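Local coordinates for Alpha/beta hydrolase fold protein (Chitinophaga pinensis, PDB 4PW0) that probably acts as a hydrolase of the alpha/beta hydrolase fold, with its substrate left open, at residues L107-G112 with A260-F265; K129-G134 with E277-S282; P225-Q230 with D251-L256. All coordinates share one frame; numbering follows the deposited sequence.

Interaction 1: residues L107-G112 with A260-F265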
loop_
_atom_site.group_PDB
_atom_site.type_symbol
_atom_site.label_atom_id
_atom_site.label_comp_id
_atom_site.label_asym_id
_atom_site.label_seq_id
_atom_site.Cartn_x
_atom_site.Cartn_y
_atom_site.Cartn_z
ATOM N N LEU A 107 3.376 -14.106 -8.937
ATOM C CA LEU A 107 3.359 -12.656 -9.214
ATOM C C LEU A 107 2.922 -12.512 -10.665
ATOM O O LEU A 107 3.574 -13.025 -11.571
ATOM C CB LEU A 107 4.751 -12.053 -9.017
ATOM C CG LEU A 107 4.921 -10.536 -9.282
ATOM C CD1 LEU A 107 6.281 -10.113 -8.734
ATOM C CD2 LEU A 107 4.879 -10.244 -10.701
ATOM N N GLY A 108 1.809 -11.827 -10.904
ATOM C CA GLY A 108 1.311 -11.651 -12.248
ATOM C C GLY A 108 1.200 -10.160 -12.561
ATOM O O GLY A 108 0.532 -9.425 -11.828
ATOM N N PHE A 109 1.797 -9.762 -13.695
ATOM C CA PHE A 109 1.708 -8.385 -14.178
ATOM C C PHE A 109 0.856 -8.354 -15.444
ATOM O O PHE A 109 1.136 -9.075 -16.397
ATOM C CB PHE A 109 3.129 -7.883 -14.469
ATOM C CG PHE A 109 3.208 -6.479 -15.083
ATOM C CD1 PHE A 109 2.364 -5.472 -14.666
ATOM C CD2 PHE A 109 4.180 -6.179 -16.036
ATOM C CE1 PHE A 109 2.445 -4.201 -15.214
ATOM C CE2 PHE A 109 4.292 -4.904 -16.551
ATOM C CZ PHE A 109 3.410 -3.912 -16.143
ATOM N N SER A 110 -0.201 -7.524 -15.446
ATOM C CA SER A 110 -1.023 -7.246 -16.631
ATOM C C SER A 110 -1.707 -8.580 -17.055
ATOM O O SER A 110 -2.385 -9.183 -16.211
ATOM C CB SER A 110 -0.172 -6.585 -17.692
ATOM O OG SER A 110 -0.991 -6.313 -18.823
ATOM N N LEU A 111 -1.500 -9.067 -18.277
ATOM C CA LEU A 111 -2.010 -10.378 -18.662
ATOM C C LEU A 111 -1.677 -11.454 -17.621
ATOM O O LEU A 111 -2.518 -12.294 -17.268
ATOM C CB LEU A 111 -1.381 -10.734 -20.000
ATOM C CG LEU A 111 -1.630 -12.144 -20.493
ATOM C CD1 LEU A 111 -3.100 -12.410 -20.676
ATOM C CD2 LEU A 111 -0.880 -12.351 -21.807
ATOM N N GLY A 112 -0.448 -11.426 -17.088
ATOM C CA GLY A 112 -0.074 -12.353 -16.071
ATOM C C GLY A 112 -0.906 -12.249 -14.808
ATOM O O GLY A 112 -1.114 -13.243 -14.102
ATOM N N ALA A 260 1.512 7.699 -11.518
ATOM C CA ALA A 260 1.989 6.512 -12.189
ATOM C C ALA A 260 0.863 5.869 -12.969
ATOM O O ALA A 260 -0.304 6.257 -12.835
ATOM C CB ALA A 260 2.593 5.570 -11.170
ATOM N N ALA A 261 1.209 4.885 -13.800
ATOM C CA ALA A 261 0.228 4.335 -14.721
ATOM C C ALA A 261 0.365 2.827 -14.750
ATOM O O ALA A 261 0.653 2.203 -13.718
ATOM C CB ALA A 261 0.411 4.976 -16.108
ATOM N N HIS A 262 0.103 2.216 -15.896
ATOM C CA HIS A 262 0.079 0.768 -15.997
ATOM C C HIS A 262 1.395 0.103 -15.583
ATOM O O HIS A 262 1.377 -1.022 -15.091
ATOM C CB HIS A 262 -0.339 0.409 -17.411
ATOM C CG HIS A 262 -0.386 -1.050 -17.686
ATOM N ND1 HIS A 262 -1.222 -1.923 -17.023
ATOM C CD2 HIS A 262 0.329 -1.804 -18.555
ATOM C CE1 HIS A 262 -1.031 -3.143 -17.487
ATOM N NE2 HIS A 262 -0.074 -3.094 -18.384
ATOM N N GLY A 263 2.523 0.796 -15.768
ATOM C CA GLY A 263 3.797 0.306 -15.338
ATOM C C GLY A 263 4.231 0.749 -13.967
ATOM O O GLY A 263 5.420 0.971 -13.716
ATOM N N SER A 264 3.289 0.849 -13.032
ATOM C CA SER A 264 3.552 1.314 -11.688
ATOM C C SER A 264 4.842 0.772 -11.042
ATOM O O SER A 264 5.652 1.523 -10.484
ATOM C CB SER A 264 2.343 0.965 -10.778
ATOM O OG SER A 264 2.152 -0.426 -10.668
ATOM N N PHE A 265 5.012 -0.545 -11.066
ATOM C CA PHE A 265 6.165 -1.143 -10.394
ATOM C C PHE A 265 7.496 -0.861 -11.109
ATOM O O PHE A 265 8.534 -0.885 -10.471
ATOM C CB PHE A 265 5.978 -2.616 -10.018
ATOM C CG PHE A 265 5.999 -3.653 -11.104
ATOM C CD1 PHE A 265 5.902 -3.404 -12.448
ATOM C CD2 PHE A 265 6.112 -4.993 -10.700
ATOM C CE1 PHE A 265 5.926 -4.425 -13.406
ATOM C CE2 PHE A 265 6.122 -5.997 -11.655
ATOM C CZ PHE A 265 6.054 -5.727 -12.988
#
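Ser110 and His262 sit where the two backbones come nearest, their CA atoms 8.1 Å apart, at the turn between the end of strand 104-109 and helix 111-122 on one side and a type I turn, Ala261 to Ser264, on the other. At that separation no backbone meets backbone; every contact involves a side chain. Ser110 has a positive phi of 64°, the strained backbone of a tight strand-to-helix turn, which Gly112 N closes with a hydrogen bond to Phe109 O. His262 has CG anti to the backbone N (chi1 179°), and its imidazole reaches Ser110. Ser110 OG lies at the edge of the imidazole, near the ring plane and 3.4 Å from His262 NE2. On the far side of the imidazole, ND1 is hydrogen-bonded to Asp234, which would help to set the rotation of the ring.

Phe109 packs beside this pair. Phe265 turns an edge to it, with CE1 3.5 Å above the centre of the Phe109 ring and the two planes at 52°. CB of Ser110 lies off the opposite face, towards the rim. Phe109 CE1 comes 3.4 Å from His262 O, which lies at the ring edge, near its plane, so one phenyl group touches both the histidine turn and the following helix.

Gly108 and Gly112 flank the serine in a GxSxG sequence. With Ser110, His262 and Asp234, this is consistent with the nucleophile elbow and catalytic triad of an alpha/beta hydrolase.

Interaction 2: residues K129-G134 with E277-S282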
loop_
_atom_site.group_PDB
_atom_site.type_symbol
_atom_site.label_atom_id
_atom_site.label_comp_id
_atom_site.label_asym_id
_atom_site.label_seq_id
_atom_site.Cartn_x
_atom_site.Cartn_y
_atom_site.Cartn_z
ATOM N N LYS A 129 0.742 -17.515 -1.805
ATOM C CA LYS A 129 0.378 -16.087 -1.846
ATOM C C LYS A 129 0.410 -15.597 -3.288
ATOM O O LYS A 129 1.114 -16.146 -4.143
ATOM C CB LYS A 129 1.378 -15.269 -1.025
ATOM C CG LYS A 129 1.391 -15.657 0.464
ATOM C CD LYS A 129 2.313 -14.765 1.286
ATOM C CE LYS A 129 2.482 -15.226 2.684
ATOM N NZ LYS A 129 3.325 -14.426 3.562
ATOM N N ILE A 130 -0.339 -14.521 -3.512
ATOM C CA ILE A 130 -0.542 -13.971 -4.856
ATOM C C ILE A 130 -0.210 -12.478 -4.867
ATOM O O ILE A 130 -0.672 -11.729 -4.003
ATOM C CB ILE A 130 -2.016 -14.134 -5.266
ATOM C CG1 ILE A 130 -2.442 -15.604 -5.181
ATOM C CG2 ILE A 130 -2.318 -13.531 -6.621
ATOM C CD1 ILE A 130 -3.930 -15.797 -5.404
ATOM N N ILE A 131 0.547 -12.053 -5.890
ATOM C CA ILE A 131 0.771 -10.624 -6.168
ATOM C C ILE A 131 0.192 -10.324 -7.550
ATOM O O ILE A 131 0.507 -11.033 -8.509
ATOM C CB ILE A 131 2.259 -10.271 -6.141
ATOM C CG1 ILE A 131 2.874 -10.657 -4.800
ATOM C CG2 ILE A 131 2.453 -8.788 -6.442
ATOM C CD1 ILE A 131 4.343 -10.999 -4.902
ATOM N N ILE A 132 -0.641 -9.284 -7.636
ATOM C CA ILE A 132 -1.270 -8.835 -8.868
ATOM C C ILE A 132 -0.813 -7.401 -9.097
ATOM O O ILE A 132 -1.049 -6.547 -8.242
ATOM C CB ILE A 132 -2.803 -8.897 -8.815
ATOM C CG1 ILE A 132 -3.278 -10.316 -8.604
ATOM C CG2 ILE A 132 -3.404 -8.270 -10.076
ATOM C CD1 ILE A 132 -4.751 -10.437 -8.311
ATOM N N VAL A 133 -0.203 -7.153 -10.251
ATOM C CA VAL A 133 0.264 -5.804 -10.616
ATOM C C VAL A 133 -0.424 -5.391 -11.903
ATOM O O VAL A 133 -0.412 -6.149 -12.875
ATOM C CB VAL A 133 1.778 -5.746 -10.813
ATOM C CG1 VAL A 133 2.228 -4.334 -11.114
ATOM C CG2 VAL A 133 2.499 -6.343 -9.614
ATOM N N GLY A 134 -1.009 -4.195 -11.933
ATOM C CA GLY A 134 -1.487 -3.663 -13.197
ATOM C C GLY A 134 -2.524 -4.524 -13.888
ATOM O O GLY A 134 -2.412 -4.756 -15.113
ATOM N N GLU A 277 8.491 -8.012 -0.633
ATOM C CA GLU A 277 9.314 -8.860 0.200
ATOM C C GLU A 277 8.674 -9.054 1.573
ATOM O O GLU A 277 8.632 -10.191 2.091
ATOM C CB GLU A 277 10.716 -8.239 0.292
ATOM C CG GLU A 277 11.674 -8.885 1.216
ATOM C CD GLU A 277 12.978 -8.126 1.063
ATOM O OE1 GLU A 277 12.964 -6.868 1.213
ATOM O OE2 GLU A 277 13.978 -8.766 0.713
ATOM N N TYR A 278 8.158 -7.992 2.197
ATOM C CA TYR A 278 7.455 -8.151 3.422
ATOM C C TYR A 278 6.232 -9.059 3.287
ATOM O O TYR A 278 5.963 -9.962 4.111
ATOM C CB TYR A 278 7.059 -6.791 4.071
ATOM C CG TYR A 278 6.354 -6.990 5.373
ATOM C CD1 TYR A 278 7.087 -7.157 6.566
ATOM C CD2 TYR A 278 4.987 -7.142 5.438
ATOM C CE1 TYR A 278 6.421 -7.427 7.731
ATOM C CE2 TYR A 278 4.329 -7.459 6.616
ATOM C CZ TYR A 278 5.079 -7.590 7.768
ATOM O OH TYR A 278 4.427 -7.946 8.940
ATOM N N PHE A 279 5.431 -8.779 2.259
ATOM C CA PHE A 279 4.250 -9.559 2.026
ATOM C C PHE A 279 4.579 -11.060 1.951
ATOM O O PHE A 279 3.950 -11.855 2.617
ATOM C CB PHE A 279 3.569 -9.076 0.752
ATOM C CG PHE A 279 2.421 -9.941 0.290
ATOM C CD1 PHE A 279 1.215 -9.955 0.983
ATOM C CD2 PHE A 279 2.535 -10.722 -0.837
ATOM C CE1 PHE A 279 0.149 -10.736 0.545
ATOM C CE2 PHE A 279 1.482 -11.505 -1.288
ATOM C CZ PHE A 279 0.302 -11.503 -0.590
ATOM N N LEU A 280 5.553 -11.411 1.137
ATOM C CA LEU A 280 5.887 -12.836 0.964
ATOM C C LEU A 280 6.521 -13.452 2.203
ATOM O O LEU A 280 6.174 -14.598 2.539
ATOM C CB LEU A 280 6.794 -13.018 -0.224
ATOM C CG LEU A 280 6.175 -12.687 -1.576
ATOM C CD1 LEU A 280 7.224 -12.835 -2.649
ATOM C CD2 LEU A 280 4.949 -13.552 -1.884
ATOM N N ASP A 281 7.382 -12.701 2.880
ATOM C CA ASP A 281 8.105 -13.307 3.995
ATOM C C ASP A 281 7.317 -13.314 5.276
ATOM O O ASP A 281 7.515 -14.221 6.099
ATOM C CB ASP A 281 9.468 -12.650 4.154
ATOM C CG ASP A 281 10.379 -12.958 2.994
ATOM O OD1 ASP A 281 10.125 -13.968 2.301
ATOM O OD2 ASP A 281 11.338 -12.194 2.758
ATOM N N SER A 282 6.386 -12.357 5.443
ATOM C CA SER A 282 5.815 -12.132 6.747
ATOM C C SER A 282 4.312 -12.011 6.882
ATOM O O SER A 282 3.790 -12.255 7.971
ATOM C CB SER A 282 6.475 -10.887 7.332
ATOM O OG SER A 282 7.866 -11.044 7.548
HETATM O O HOH W 1 4.691 -15.933 5.585
#
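Lys129 and Phe279 carry this contact, the lysine chain running over one face of the phenyl ring before its ammonium group reaches the backbone near the end of helix 269-282. Lys129 is extended beyond CG, and CD stands 4.2 Å above the ring plane, offset towards the rim. Nearer the strand, CB packs against CE2 and CZ of the same ring. NZ itself is 5.6 Å from the ring centroid, so any cation-pi attraction is weak at most.

The amine is held by carbonyls instead. Lys129 NZ donates to Phe279 O at 2.8 Å, lying in that carbonyl's plane, and to Leu280 O at 3.0 Å, where it stands well above the plane, 64° out of it. A water accepts a further bond from NZ and makes a weak one to Asp281 O, while Tyr283 O is another acceptor. A positive charge gathered against C-terminal carbonyls would be expected to interact favourably with the helix dipole. In the conformer described, the Asp281 carboxylate pairs with Arg64.

Phe279 points toward the strand, with CG anti to the backbone N (chi1 172°), and its CE2 comes 3.5 Å from Ile130 O. Ile131 and Phe279 pass alongside one another, pointing opposite ways, with CG1 of the isoleucine 3.9 Å from CE2 of the phenyl. Against Leu280, Ile131 crosses at about a right angle, its CD1 4.0 Å from Leu280 CD2.

Strand and helix run almost antiparallel, at 168°, with their axes 9.5 Å apart at closest approach. Lys129 thus bonds to carbonyls near the C-terminal end of a helix that packs on part of one face of the central sheet, the alpha-on-beta packing of an alpha/beta hydrolase.

Interaction 3: residues P225-Q230 with D251-L256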
loop_
_atom_site.group_PDB
_atom_site.type_symbol
_atom_site.label_atom_id
_atom_site.label_comp_id
_atom_site.label_asym_id
_atom_site.label_seq_id
_atom_site.Cartn_x
_atom_site.Cartn_y
_atom_site.Cartn_z
ATOM N N PRO A 225 -3.954 -15.014 0.621
ATOM C CA PRO A 225 -3.432 -13.638 0.756
ATOM C C PRO A 225 -3.031 -13.081 -0.628
ATOM O O PRO A 225 -2.355 -13.767 -1.406
ATOM C CB PRO A 225 -2.202 -13.806 1.632
ATOM C CG PRO A 225 -2.292 -15.191 2.210
ATOM C CD PRO A 225 -3.037 -15.994 1.197
ATOM N N VAL A 226 -3.460 -11.853 -0.901
ATOM C CA VAL A 226 -3.171 -11.201 -2.174
ATOM C C VAL A 226 -2.595 -9.832 -1.900
ATOM O O VAL A 226 -3.067 -9.110 -1.000
ATOM C CB VAL A 226 -4.444 -11.057 -3.051
ATOM C CG1 VAL A 226 -4.106 -10.470 -4.423
ATOM C CG2 VAL A 226 -5.121 -12.413 -3.235
ATOM N N PHE A 227 -1.628 -9.427 -2.728
ATOM C CA PHE A 227 -1.104 -8.070 -2.686
ATOM C C PHE A 227 -1.343 -7.468 -4.065
ATOM O O PHE A 227 -0.831 -8.005 -5.075
ATOM C CB PHE A 227 0.373 -8.130 -2.372
ATOM C CG PHE A 227 1.077 -6.809 -2.371
ATOM C CD1 PHE A 227 0.429 -5.646 -1.937
ATOM C CD2 PHE A 227 2.383 -6.725 -2.789
ATOM C CE1 PHE A 227 1.104 -4.433 -1.875
ATOM C CE2 PHE A 227 3.065 -5.522 -2.720
ATOM C CZ PHE A 227 2.419 -4.375 -2.306
ATOM N N VAL A 228 -2.142 -6.401 -4.125
ATOM C CA VAL A 228 -2.557 -5.787 -5.397
ATOM C C VAL A 228 -1.822 -4.441 -5.475
ATOM O O VAL A 228 -1.953 -3.619 -4.572
ATOM C CB VAL A 228 -4.068 -5.545 -5.439
ATOM C CG1 VAL A 228 -4.452 -4.876 -6.734
ATOM C CG2 VAL A 228 -4.879 -6.831 -5.248
ATOM N N VAL A 229 -1.108 -4.228 -6.581
ATOM C CA VAL A 229 -0.353 -2.983 -6.812
ATOM C C VAL A 229 -0.838 -2.336 -8.116
ATOM O O VAL A 229 -1.058 -3.000 -9.148
ATOM C CB VAL A 229 1.152 -3.275 -6.918
ATOM C CG1 VAL A 229 1.953 -2.042 -7.337
ATOM C CG2 VAL A 229 1.670 -3.835 -5.607
ATOM N N GLN A 230 -0.998 -1.018 -8.070
ATOM C CA GLN A 230 -1.429 -0.259 -9.245
ATOM C C GLN A 230 -0.956 1.185 -9.121
ATOM O O GLN A 230 -0.661 1.648 -8.014
ATOM C CB GLN A 230 -2.952 -0.391 -9.349
ATOM C CG GLN A 230 -3.646 0.279 -10.523
ATOM C CD GLN A 230 -3.070 -0.135 -11.853
ATOM O OE1 GLN A 230 -1.955 0.292 -12.200
ATOM N NE2 GLN A 230 -3.793 -0.914 -12.631
ATOM N N ASP A 251 -8.905 -11.233 1.405
ATOM C CA ASP A 251 -7.624 -11.028 2.087
ATOM C C ASP A 251 -6.587 -10.366 1.180
ATOM O O ASP A 251 -5.505 -10.889 0.986
ATOM C CB ASP A 251 -7.073 -12.345 2.669
ATOM C CG ASP A 251 -5.905 -12.138 3.604
ATOM O OD1 ASP A 251 -5.818 -11.029 4.211
ATOM O OD2 ASP A 251 -5.069 -13.080 3.731
ATOM N N ALA A 252 -6.966 -9.225 0.624
ATOM C CA ALA A 252 -6.033 -8.461 -0.220
ATOM C C ALA A 252 -5.577 -7.181 0.461
ATOM O O ALA A 252 -6.384 -6.421 1.025
ATOM C CB ALA A 252 -6.637 -8.109 -1.588
ATOM N N ILE A 253 -4.271 -6.935 0.337
ATOM C CA ILE A 253 -3.698 -5.621 0.636
ATOM C C ILE A 253 -3.603 -4.858 -0.696
ATOM O O ILE A 253 -3.201 -5.425 -1.709
ATOM C CB ILE A 253 -2.275 -5.763 1.230
ATOM C CG1 ILE A 253 -2.265 -6.526 2.534
ATOM C CG2 ILE A 253 -1.588 -4.418 1.337
ATOM C CD1 ILE A 253 -0.930 -7.159 2.868
ATOM N N LEU A 254 -3.998 -3.589 -0.697
ATOM C CA LEU A 254 -3.839 -2.749 -1.883
ATOM C C LEU A 254 -2.738 -1.738 -1.646
ATOM O O LEU A 254 -2.686 -1.120 -0.560
ATOM C CB LEU A 254 -5.129 -1.949 -2.154
ATOM C CG LEU A 254 -5.160 -1.062 -3.376
ATOM C CD1 LEU A 254 -5.041 -1.847 -4.661
ATOM C CD2 LEU A 254 -6.432 -0.221 -3.378
ATOM N N SER A 255 -1.920 -1.485 -2.660
ATOM C CA SER A 255 -1.001 -0.338 -2.717
ATOM C C SER A 255 -1.232 0.419 -4.019
ATOM O O SER A 255 -1.187 -0.192 -5.090
ATOM C CB SER A 255 0.464 -0.846 -2.711
ATOM O OG SER A 255 0.955 -1.290 -1.433
ATOM N N LEU A 256 -1.474 1.725 -3.920
ATOM C CA LEU A 256 -1.516 2.577 -5.097
ATOM C C LEU A 256 -0.355 3.571 -5.053
ATOM O O LEU A 256 -0.068 4.191 -4.015
ATOM C CB LEU A 256 -2.823 3.349 -5.219
ATOM C CG LEU A 256 -4.103 2.545 -5.263
ATOM C CD1 LEU A 256 -5.298 3.465 -5.424
ATOM C CD2 LEU A 256 -4.053 1.511 -6.356
#
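Phe227 has CG anti to the backbone N (chi1 177°), and its ring reaches the neighbouring strand along the face of the sheet that also bears Val229, Ile253 and Ser255. In the conformers described, Ser255 OG, anti to its own carbonyl carbon (chi1 -76°), meets the edge of that ring near its plane, beside Phe227 CE1. There the serine hydroxyl is also hydrogen-bonded to Gln275 of helix 269-282, and Val229 CG2 lies over one face of the phenyl, towards its rim. Phe227 CD1 touches Ile253 CG2 as the two side chains cross obliquely.

The other face carries Val226, Val228 and Gln230 against Ala252, Leu254 and Leu256. Val228 CG1 packs 3.7 Å from Leu254 CD1, and Gln230 CB meets Leu256 CD2 at the same separation. Gln230 then bends at chi2 (54°), and its NE2 is hydrogen-bonded to Asp234, tying this strand to the putative triad. At the start of the pair, Asp251 OD2 lies 3.4 Å from Pro225 CA, while OD1 bonds to Tyr283.

Between these layers the backbones run parallel, with five hydrogen bonds from Val226 N to Asp251 O through Gln230 N to Ser255 O. The middle one, Val228 N to Ile253 O, is 2.8 Å long and nearly straight. CA-H...O contacts supplement them, such as Ala252 CA to Val226 O at 3.1 Å.

Leu254 to Leu256 pair antiparallel with a strand of the second subunit, so the sheet continues across the dimer interface. Joined through helix 240-248, the two strands form a beta-alpha-beta unit, the last two strands of the alpha/beta hydrolase sheet, with 252-257 outermost within the chain.

In the fold
Three kinds of contact arise around one sheet. Interaction 1 lies deepest, its centre about 6 Å from the chain centre, where aromatic packing surrounds a probable active site. Interactions 2 and 3 lie farther out, their centres about 8 Å apart. Interaction 2 combines a buried apolar layer with charge-to-carbonyl bonds near an exposed helix end, whereas interaction 3 rests on regular backbone bonding that carries on into the second subunit. Strand 127-133 joins all three: Gly108 N is 2.8 Å from Ile131 O on one side, and Phe227 N is 2.8 Å from Ile130 O on the other, both probable hydrogen bonds. Helix 264-267 leads into helix 269-282, linking interactions 1 and 2 again.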